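2-methyl-3-hydroxypyridine-5-carboxylic acid oxygenase (Mesorhizobium loti, PDB 3ALJ) probably uses bound FAD to oxygenate 2-methyl-3-hydroxypyridine-5-carboxylic acid and open its aromatic ring, a step in the breakdown of vitamin B6 compounds. Local coordinates at residues Pro80-Trp85 / Asp197-Met202; Ser90-Thr95 / Lys354-Thr359; Arg208-Leu213 / Val246-Phe251. All blocks are in the same frame, centred on the assembly; numbering follows the deposited sequence.

Running from the N terminus, the chain first lays down strands 82-86 and 89-94, which follow each other directly in the seven-stranded mixed sheet. Contact 1 closes a loop of 111 residues by bringing strand 199-203 beside strand 82-86. The next strand, 211-216, joins the other side of 199-203, and contact 3 then fastens its lead-in and first residues to the C-terminal end of helix 242-248 and just beyond, across a much shorter loop; it opens only after contact 1 has closed. Contact 2 spans the longest interval, from outermost strand 89-94 to the loop after helix 321-349. Its segments alternate with those of contact 1, whereas contact 3 falls wholly within its span.

Contact 1. Residues Pro80-Trp85 / Asp197-Met202; sequences PTYETW and DNTIDM
W85 and I200 meet in a tightly packed part of this contact, where methyl CG2 of I200 sits over one face of the indole, 3.5 Å from the centroid of its five-membered ring. With CG1 of I200 beside the backbone N (chi1 -49°), CG2 lies anti to that N, which sets it over the indole. M202 runs alongside the indole and points the same way, its SD 5.0 Å from the centroid of the W85 six-membered ring in an oblique Met-aromatic contact. E83 completes this face: its OE2 receives NE1 of W85 in the indole plane at 2.9 Å and also bonds S90, which probably helps hold the indole's rotation. On the other face of the sheet, CG2 of T199 stands almost exactly over the centre of the Y82 ring, 3.6 Å from the centroid. One water bridges Y82 OH and D201 OD2, a carboxylate oxygen that also pairs with R211. Along the strands, E83 N, D201 N and W85 N bond T199 O, E83 O and D201 O respectively, each at 2.8 Å. The loop end is looser: T199 N reaches T81 O at 3.2 Å with a bent N-H (135°), and exposed P80 merely rests its CD against D197 O. The ladder joins two parallel neighbours, 82-86 and 199-203, within the mixed sheet of this FAD-dependent oxygenase.

Contact 2. Residues Ser90-Thr95 / Lys354-Thr359; sequences SVSKET and KGNMFT
The ring of F358 turns its edge to the carboxylate of E94, whose CD lies in the ring plane and whose OE1 comes within 3.7 Å of CD2 of F358; the two planes are 45° apart. Y82 and F96 also meet this ring edge-to-face, and W56 at an intermediate tilt. The amide of N356 is turned 69° from the E94 carboxylate and lies against CB of S92, its OD1 3.5 Å from that carbon.

E94 carries most of the polar contact. Its OE2 accepts F358 N at 3.0 Å through the syn lone pair, and a water links the same oxygen to F358 O. OE1 takes a second water at 2.7 Å, which in turn receives M357 N. The buried carboxylate thus holds M357 N, F358 N and F358 O, the first and last through water, around the inverse gamma turn centred on F358. S92 adds a weak bond from N356 N to its OG at 3.1 Å. Its hydroxyl lies between the backbone N and the carbonyl carbon (chi1 58°), which brings OG against CA of G355 as well. The positive phi of G355 suits a glycine. A further water joins V91 O to K354 O.

Strand 89-94 is the outermost of its sheet and pairs antiparallel with 82-86; V91 and S92 form a classic beta bulge opposite T84. The loop between helices 321-349 and 364-367 lies over the sheet face carrying S92, E94 and Y82, while K93 points to the opposite face.

Contact 3. Residues Arg208-Leu213 / Val246-Phe251; sequences RVQRIL and VEMFPF
The C-terminal end of helix 242-248 and the residues just after it pack here against the lead-in and first residues of strand 211-216, with F249 and I212 in the buried part and a salt bridge between R208 and E247 on the more exposed side. I212 lays its CG1 over the centre of the F249 ring, 3.7 Å from the centroid and 6° off the ring normal, and its CD1 continues along the same face to 3.6 Å from CG of F249. The two side chains run antiparallel along each other. At the edge of the ring, Q210 O lies 3.5 Å from CZ of F249, close to the ring plane.

Farther out, the bend of M248 at chi3 (81°) carries CE to 3.3 Å from R208 O; SD itself lies beside Q210 OE1 and R208 NH2. The guanidinium of R208 is held along two edges. NE and NH2 both donate to Q210 OE1, with NE at 3.0 Å, while NH1 and NH2 converge end-on upon E247 OE1, NH2 at 2.8 Å. Both reach OE1 from the same face of the carboxylate, although OE1 itself stays near the guanidinium plane. NH2 therefore serves both acceptors, and Q210 is fixed in turn by its NE2 bonding V244 O in the helix. This double grip describes one of two modelled conformers of R208.

F249 also touches M202 of strand 199-203, extending the apolar packing to the next strand. Taken together, this is a helix end packed on the mixed sheet by a CH-pi contact, I212 on F249, with the R208-E247 salt bridge beside it.

Contact 1. Residues Pro80-Trp85 / Asp197-Met202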
loop_
_atom_site.group_PDB
_atom_site.type_symbol
_atom_site.label_atom_id
_atom_site.label_comp_id
_atom_site.label_asym_id
_atom_site.label_seq_id
_atom_site.Cartn_x
_atom_site.Cartn_y
_atom_site.Cartn_z
ATOM N N PRO A 80 -4.374 -18.469 8.754
ATOM C CA PRO A 80 -4.149 -19.852 8.239
ATOM C C PRO A 80 -4.584 -20.023 6.839
ATOM O O PRO A 80 -4.075 -20.917 6.186
ATOM C CB PRO A 80 -5.084 -20.719 9.066
ATOM C CG PRO A 80 -5.391 -19.891 10.282
ATOM C CD PRO A 80 -5.235 -18.359 9.937
ATOM N N THR A 81 -5.561 -19.276 6.327
ATOM C CA THR A 81 -6.002 -19.362 4.980
ATOM C C THR A 81 -6.635 -18.021 4.551
ATOM O O THR A 81 -7.081 -17.240 5.413
ATOM C CB THR A 81 -7.044 -20.505 4.761
ATOM O OG1 THR A 81 -7.174 -20.681 3.312
ATOM C CG2 THR A 81 -8.298 -20.342 5.426
ATOM N N TYR A 82 -6.584 -17.796 3.226
ATOM C CA TYR A 82 -7.362 -16.683 2.609
ATOM C C TYR A 82 -8.614 -17.333 2.015
ATOM O O TYR A 82 -8.584 -18.054 1.038
ATOM C CB TYR A 82 -6.472 -16.046 1.558
ATOM C CG TYR A 82 -6.993 -14.778 0.991
ATOM C CD1 TYR A 82 -8.301 -14.710 0.398
ATOM C CD2 TYR A 82 -6.204 -13.609 1.018
ATOM C CE1 TYR A 82 -8.738 -13.462 -0.160
ATOM C CE2 TYR A 82 -6.637 -12.413 0.440
ATOM C CZ TYR A 82 -7.875 -12.363 -0.110
ATOM O OH TYR A 82 -8.332 -11.197 -0.757
ATOM N N GLU A 83 -9.741 -17.055 2.749
ATOM C CA GLU A 83 -11.039 -17.677 2.421
ATOM C C GLU A 83 -11.942 -16.646 1.659
ATOM O O GLU A 83 -11.876 -15.468 1.970
ATOM C CB GLU A 83 -11.678 -18.196 3.685
ATOM C CG GLU A 83 -13.018 -18.876 3.439
ATOM C CD GLU A 83 -13.579 -19.552 4.700
ATOM O OE1 GLU A 83 -13.141 -19.232 5.817
ATOM O OE2 GLU A 83 -14.573 -20.287 4.530
ATOM N N THR A 84 -12.727 -17.115 0.716
ATOM C CA THR A 84 -13.726 -16.298 0.048
ATOM C C THR A 84 -15.085 -16.862 0.267
ATOM O O THR A 84 -15.275 -18.133 0.099
ATOM C CB THR A 84 -13.387 -16.268 -1.444
ATOM O OG1 THR A 84 -12.085 -15.703 -1.584
ATOM C CG2 THR A 84 -14.317 -15.305 -2.234
ATOM N N TRP A 85 -16.044 -15.998 0.620
ATOM C CA TRP A 85 -17.492 -16.398 0.618
ATOM C C TRP A 85 -18.247 -15.669 -0.473
ATOM O O TRP A 85 -17.982 -14.494 -0.734
ATOM C CB TRP A 85 -18.153 -16.059 1.954
ATOM C CG TRP A 85 -17.638 -16.829 3.149
ATOM C CD1 TRP A 85 -16.686 -17.785 3.202
ATOM C CD2 TRP A 85 -18.128 -16.584 4.521
ATOM N NE1 TRP A 85 -16.549 -18.200 4.530
ATOM C CE2 TRP A 85 -17.414 -17.502 5.359
ATOM C CE3 TRP A 85 -19.087 -15.692 5.082
ATOM C CZ2 TRP A 85 -17.603 -17.543 6.754
ATOM C CZ3 TRP A 85 -19.297 -15.755 6.510
ATOM C CH2 TRP A 85 -18.523 -16.626 7.290
ATOM N N ASP A 197 -9.660 -16.661 12.638
ATOM C CA ASP A 197 -8.317 -16.198 12.308
ATOM C C ASP A 197 -8.078 -16.046 10.808
ATOM O O ASP A 197 -7.028 -15.532 10.419
ATOM C CB ASP A 197 -7.270 -17.099 12.964
ATOM C CG ASP A 197 -7.300 -17.027 14.476
ATOM O OD1 ASP A 197 -7.711 -16.045 15.071
ATOM O OD2 ASP A 197 -6.799 -18.071 15.027
ATOM N N ASN A 198 -9.030 -16.507 10.005
ATOM C CA ASN A 198 -8.823 -16.478 8.535
ATOM C C ASN A 198 -9.006 -15.000 8.060
ATOM O O ASN A 198 -9.754 -14.221 8.617
ATOM C CB ASN A 198 -9.918 -17.291 7.778
ATOM C CG ASN A 198 -9.840 -18.804 7.974
ATOM O OD1 ASN A 198 -10.728 -19.546 7.422
ATOM N ND2 ASN A 198 -8.904 -19.260 8.714
ATOM N N THR A 199 -8.383 -14.748 6.861
ATOM C CA THR A 199 -8.985 -13.715 5.967
ATOM C C THR A 199 -10.219 -14.347 5.432
ATOM O O THR A 199 -10.235 -15.510 4.979
ATOM C CB THR A 199 -8.036 -13.416 4.793
ATOM O OG1 THR A 199 -7.006 -12.548 5.283
ATOM C CG2 THR A 199 -8.833 -12.735 3.669
ATOM N N ILE A 200 -11.315 -13.582 5.451
ATOM C CA ILE A 200 -12.567 -14.011 4.802
ATOM C C ILE A 200 -13.071 -12.829 3.984
ATOM O O ILE A 200 -13.456 -11.751 4.532
ATOM C CB ILE A 200 -13.649 -14.427 5.819
ATOM C CG1 ILE A 200 -13.071 -15.404 6.860
ATOM C CG2 ILE A 200 -14.781 -15.141 5.013
ATOM C CD1 ILE A 200 -14.101 -15.699 8.001
ATOM N N ASP A 201 -13.119 -12.999 2.660
ATOM C CA ASP A 201 -13.668 -11.965 1.750
ATOM C C ASP A 201 -15.109 -12.322 1.494
ATOM O O ASP A 201 -15.395 -13.302 0.786
ATOM C CB ASP A 201 -12.830 -11.945 0.450
ATOM C CG ASP A 201 -13.184 -10.761 -0.372
ATOM O OD1 ASP A 201 -14.001 -9.909 0.093
ATOM O OD2 ASP A 201 -12.656 -10.607 -1.494
ATOM N N MET A 202 -16.003 -11.587 2.171
ATOM C CA MET A 202 -17.418 -11.962 2.231
ATOM C C MET A 202 -18.224 -11.140 1.244
ATOM O O MET A 202 -18.587 -9.969 1.466
ATOM C CB MET A 202 -17.977 -11.693 3.639
ATOM C CG MET A 202 -17.144 -12.356 4.740
ATOM S SD MET A 202 -17.615 -11.667 6.328
ATOM C CE MET A 202 -16.888 -12.851 7.514
HETATM O O HOH W 1 -10.365 -11.594 -2.280
#

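Contact 2. Residues Ser90-Thr95 / Lys354-Thr359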
loop_
_atom_site.group_PDB
_atom_site.type_symbol
_atom_site.label_atom_id
_atom_site.label_comp_id
_atom_site.label_asym_id
_atom_site.label_seq_id
_atom_site.Cartn_x
_atom_site.Cartn_y
_atom_site.Cartn_z
ATOM N N SER A 90 -18.790 -20.688 1.518
ATOM C CA SER A 90 -17.373 -20.698 1.256
ATOM C C SER A 90 -17.129 -21.263 -0.091
ATOM O O SER A 90 -17.490 -22.440 -0.360
ATOM C CB SER A 90 -16.730 -21.478 2.402
ATOM O OG SER A 90 -15.294 -21.424 2.195
ATOM N N VAL A 91 -16.502 -20.474 -0.955
ATOM C CA VAL A 91 -16.269 -20.907 -2.307
ATOM C C VAL A 91 -14.777 -21.236 -2.549
ATOM O O VAL A 91 -14.393 -21.860 -3.579
ATOM C CB VAL A 91 -16.779 -19.912 -3.365
ATOM C CG1 VAL A 91 -18.275 -19.870 -3.361
ATOM C CG2 VAL A 91 -16.134 -18.511 -3.197
ATOM N N SER A 92 -13.863 -20.761 -1.700
ATOM C CA SER A 92 -12.483 -21.161 -1.880
ATOM C C SER A 92 -11.721 -20.892 -0.546
ATOM O O SER A 92 -12.099 -20.009 0.253
ATOM C CB SER A 92 -11.780 -20.343 -3.012
ATOM O OG SER A 92 -11.778 -18.926 -2.810
ATOM N N LYS A 93 -10.583 -21.620 -0.418
ATOM C CA LYS A 93 -9.597 -21.404 0.613
ATOM C C LYS A 93 -8.243 -21.544 0.011
ATOM O O LYS A 93 -7.952 -22.573 -0.670
ATOM C CB LYS A 93 -9.768 -22.509 1.738
ATOM C CG LYS A 93 -10.999 -22.136 2.670
ATOM C CD LYS A 93 -11.100 -23.230 3.759
ATOM C CE LYS A 93 -12.192 -22.830 4.710
ATOM N NZ LYS A 93 -12.373 -23.941 5.748
ATOM N N GLU A 94 -7.491 -20.440 0.112
ATOM C CA GLU A 94 -6.214 -20.411 -0.676
ATOM C C GLU A 94 -5.077 -20.110 0.272
ATOM O O GLU A 94 -5.152 -19.230 1.164
ATOM C CB GLU A 94 -6.300 -19.250 -1.736
ATOM C CG GLU A 94 -7.332 -19.539 -2.804
ATOM C CD GLU A 94 -7.581 -18.318 -3.683
ATOM O OE1 GLU A 94 -8.442 -17.506 -3.363
ATOM O OE2 GLU A 94 -6.920 -18.231 -4.731
ATOM N N THR A 95 -3.942 -20.813 0.070
ATOM C CA THR A 95 -2.730 -20.599 0.898
ATOM C C THR A 95 -1.506 -20.399 0.022
ATOM O O THR A 95 -0.399 -20.253 0.567
ATOM C CB THR A 95 -2.509 -21.723 1.924
ATOM O OG1 THR A 95 -2.320 -22.927 1.198
ATOM C CG2 THR A 95 -3.642 -21.813 2.917
ATOM N N LYS A 354 -15.304 -14.799 -7.241
ATOM C CA LYS A 354 -15.409 -16.173 -7.730
ATOM C C LYS A 354 -14.638 -17.117 -6.803
ATOM O O LYS A 354 -14.871 -18.350 -6.834
ATOM C CB LYS A 354 -14.883 -16.314 -9.160
ATOM C CG LYS A 354 -15.739 -15.481 -10.115
ATOM C CD LYS A 354 -15.333 -15.767 -11.525
ATOM C CE LYS A 354 -14.004 -15.136 -11.874
ATOM N NZ LYS A 354 -13.673 -15.575 -13.322
ATOM N N GLY A 355 -13.670 -16.576 -6.054
ATOM C CA GLY A 355 -12.701 -17.400 -5.295
ATOM C C GLY A 355 -11.729 -18.105 -6.279
ATOM O O GLY A 355 -11.862 -18.142 -7.518
ATOM N N ASN A 356 -10.670 -18.655 -5.648
ATOM C CA ASN A 356 -9.609 -19.320 -6.446
ATOM C C ASN A 356 -8.969 -18.481 -7.524
ATOM O O ASN A 356 -8.453 -19.001 -8.556
ATOM C CB ASN A 356 -10.101 -20.693 -7.022
ATOM C CG ASN A 356 -10.292 -21.722 -5.983
ATOM O OD1 ASN A 356 -9.435 -21.879 -5.094
ATOM N ND2 ASN A 356 -11.489 -22.355 -6.025
ATOM N N MET A 357 -8.972 -17.175 -7.297
ATOM C CA MET A 357 -8.390 -16.239 -8.281
ATOM C C MET A 357 -7.004 -15.703 -8.015
ATOM O O MET A 357 -6.449 -14.972 -8.800
ATOM C CB MET A 357 -9.383 -15.075 -8.632
ATOM C CG MET A 357 -10.734 -15.526 -9.180
ATOM S SD MET A 357 -10.523 -16.340 -10.764
ATOM C CE MET A 357 -10.152 -14.904 -11.715
ATOM N N PHE A 358 -6.390 -16.231 -6.933
ATOM C CA PHE A 358 -4.983 -15.889 -6.764
ATOM C C PHE A 358 -4.171 -16.938 -7.521
ATOM O O PHE A 358 -3.544 -17.865 -6.950
ATOM C CB PHE A 358 -4.615 -15.883 -5.258
ATOM C CG PHE A 358 -5.081 -14.600 -4.596
ATOM C CD1 PHE A 358 -4.358 -13.413 -4.823
ATOM C CD2 PHE A 358 -6.274 -14.604 -3.837
ATOM C CE1 PHE A 358 -4.849 -12.179 -4.270
ATOM C CE2 PHE A 358 -6.696 -13.354 -3.266
ATOM C CZ PHE A 358 -6.010 -12.219 -3.532
ATOM N N THR A 359 -4.259 -16.827 -8.851
ATOM C CA THR A 359 -3.589 -17.747 -9.774
ATOM C C THR A 359 -2.125 -17.371 -9.852
ATOM O O THR A 359 -1.659 -16.330 -9.288
ATOM C CB THR A 359 -4.146 -17.480 -11.209
ATOM O OG1 THR A 359 -3.915 -16.059 -11.506
ATOM C CG2 THR A 359 -5.675 -17.715 -11.329
HETATM O O HOH W 2 -13.902 -20.941 -6.460
HETATM O O HOH W 3 -10.283 -23.573 -2.573
HETATM O O HOH W 4 -9.605 -15.676 -4.982
HETATM O O HOH W 5 -4.861 -19.658 -5.335
#

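Contact 3. Residues Arg208-Leu213 / Val246-Phe251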
loop_
_atom_site.group_PDB
_atom_site.type_symbol
_atom_site.label_atom_id
_atom_site.label_comp_id
_atom_site.label_asym_id
_atom_site.label_seq_id
_atom_site.Cartn_x
_atom_site.Cartn_y
_atom_site.Cartn_z
ATOM N N ARG A 208 -28.602 -7.170 -1.645
ATOM C CA ARG A 208 -27.986 -5.955 -2.167
ATOM C C ARG A 208 -26.502 -6.179 -2.267
ATOM O O ARG A 208 -25.978 -7.207 -1.862
ATOM C CB ARG A 208 -28.161 -4.756 -1.214
ATOM C CG ARG A 208 -29.611 -4.564 -0.748
ATOM C CD ARG A 208 -29.727 -3.599 0.398
ATOM N NE ARG A 208 -29.014 -4.053 1.585
ATOM C CZ ARG A 208 -29.577 -4.585 2.647
ATOM N NH1 ARG A 208 -30.905 -4.787 2.560
ATOM N NH2 ARG A 208 -28.865 -4.916 3.734
ATOM N N VAL A 209 -25.818 -5.211 -2.920
ATOM C CA VAL A 209 -24.385 -5.344 -3.238
ATOM C C VAL A 209 -23.698 -4.833 -1.988
ATOM O O VAL A 209 -23.594 -3.580 -1.751
ATOM C CB VAL A 209 -24.047 -4.537 -4.499
ATOM C CG1 VAL A 209 -22.636 -4.654 -4.795
ATOM C CG2 VAL A 209 -24.893 -5.139 -5.708
ATOM N N GLN A 210 -23.124 -5.743 -1.213
ATOM C CA GLN A 210 -22.409 -5.397 0.004
ATOM C C GLN A 210 -21.351 -6.465 0.193
ATOM O O GLN A 210 -21.671 -7.668 0.119
ATOM C CB GLN A 210 -23.239 -5.305 1.330
ATOM C CG GLN A 210 -24.159 -4.061 1.320
ATOM C CD GLN A 210 -24.998 -4.000 2.598
ATOM O OE1 GLN A 210 -26.183 -3.772 2.446
ATOM N NE2 GLN A 210 -24.482 -4.077 3.769
ATOM N N ARG A 211 -20.162 -6.048 0.577
ATOM C CA ARG A 211 -19.040 -6.969 0.815
ATOM C C ARG A 211 -18.337 -6.523 2.046
ATOM O O ARG A 211 -18.123 -5.298 2.253
ATOM C CB ARG A 211 -18.151 -6.864 -0.440
ATOM C CG ARG A 211 -16.750 -7.557 -0.310
ATOM C CD ARG A 211 -15.953 -7.123 -1.536
ATOM N NE ARG A 211 -14.610 -7.726 -1.547
ATOM C CZ ARG A 211 -13.626 -7.327 -2.352
ATOM N NH1 ARG A 211 -12.424 -7.957 -2.332
ATOM N NH2 ARG A 211 -13.802 -6.268 -3.200
ATOM N N ILE A 212 -17.835 -7.464 2.827
ATOM C CA ILE A 212 -16.856 -7.142 3.911
ATOM C C ILE A 212 -15.613 -8.014 3.655
ATOM O O ILE A 212 -15.707 -9.253 3.567
ATOM C CB ILE A 212 -17.378 -7.468 5.325
ATOM C CG1 ILE A 212 -18.523 -6.477 5.580
ATOM C CG2 ILE A 212 -16.274 -7.370 6.394
ATOM C CD1 ILE A 212 -19.124 -6.513 7.094
ATOM N N LEU A 213 -14.415 -7.383 3.618
ATOM C CA LEU A 213 -13.153 -8.154 3.723
ATOM C C LEU A 213 -12.804 -8.110 5.212
ATOM O O LEU A 213 -12.572 -7.052 5.828
ATOM C CB LEU A 213 -12.080 -7.458 2.871
ATOM C CG LEU A 213 -10.738 -8.205 2.979
ATOM C CD1 LEU A 213 -10.891 -9.581 2.282
ATOM C CD2 LEU A 213 -9.591 -7.440 2.235
ATOM N N VAL A 246 -25.251 -5.235 9.775
ATOM C CA VAL A 246 -25.628 -6.432 10.546
ATOM C C VAL A 246 -26.644 -7.301 9.772
ATOM O O VAL A 246 -26.549 -8.593 9.828
ATOM C CB VAL A 246 -26.158 -6.004 11.936
ATOM C CG1 VAL A 246 -26.787 -7.262 12.709
ATOM C CG2 VAL A 246 -25.036 -5.388 12.756
ATOM N N GLU A 247 -27.557 -6.699 9.001
ATOM C CA GLU A 247 -28.542 -7.514 8.256
ATOM C C GLU A 247 -27.830 -8.507 7.326
ATOM O O GLU A 247 -28.282 -9.662 7.220
ATOM C CB GLU A 247 -29.496 -6.637 7.458
ATOM C CG GLU A 247 -30.421 -7.499 6.585
ATOM C CD GLU A 247 -31.440 -6.675 5.774
ATOM O OE1 GLU A 247 -31.081 -5.556 5.245
ATOM O OE2 GLU A 247 -32.599 -7.178 5.688
ATOM N N MET A 248 -26.767 -8.063 6.629
ATOM C CA MET A 248 -26.159 -8.965 5.641
ATOM C C MET A 248 -24.932 -9.658 6.183
ATOM O O MET A 248 -24.563 -10.620 5.576
ATOM C CB MET A 248 -25.927 -8.230 4.257
ATOM C CG MET A 248 -27.328 -8.234 3.193
ATOM S SD MET A 248 -26.826 -7.207 1.935
ATOM C CE MET A 248 -25.872 -8.519 1.115
ATOM N N PHE A 249 -24.459 -9.317 7.366
ATOM C CA PHE A 249 -23.313 -9.996 7.989
ATOM C C PHE A 249 -23.589 -10.197 9.462
ATOM O O PHE A 249 -22.845 -9.735 10.343
ATOM C CB PHE A 249 -22.037 -9.172 7.805
ATOM C CG PHE A 249 -21.790 -8.812 6.333
ATOM C CD1 PHE A 249 -22.410 -7.700 5.743
ATOM C CD2 PHE A 249 -20.918 -9.583 5.478
ATOM C CE1 PHE A 249 -22.246 -7.368 4.418
ATOM C CE2 PHE A 249 -20.711 -9.241 4.112
ATOM C CZ PHE A 249 -21.383 -8.146 3.550
ATOM N N PRO A 250 -24.653 -10.995 9.706
ATOM C CA PRO A 250 -25.072 -11.038 11.124
ATOM C C PRO A 250 -24.105 -11.719 12.018
ATOM O O PRO A 250 -24.000 -11.413 13.195
ATOM C CB PRO A 250 -26.449 -11.779 11.019
ATOM C CG PRO A 250 -26.297 -12.643 9.776
ATOM C CD PRO A 250 -25.628 -11.622 8.762
ATOM N N PHE A 251 -23.284 -12.619 11.478
ATOM C CA PHE A 251 -22.262 -13.339 12.186
ATOM C C PHE A 251 -21.082 -12.425 12.660
ATOM O O PHE A 251 -20.220 -12.856 13.468
ATOM C CB PHE A 251 -21.768 -14.495 11.336
ATOM C CG PHE A 251 -21.639 -14.102 9.914
ATOM C CD1 PHE A 251 -22.665 -14.430 9.023
ATOM C CD2 PHE A 251 -20.549 -13.348 9.454
ATOM C CE1 PHE A 251 -22.648 -13.950 7.681
ATOM C CE2 PHE A 251 -20.513 -12.889 8.132
ATOM C CZ PHE A 251 -21.527 -13.156 7.244
#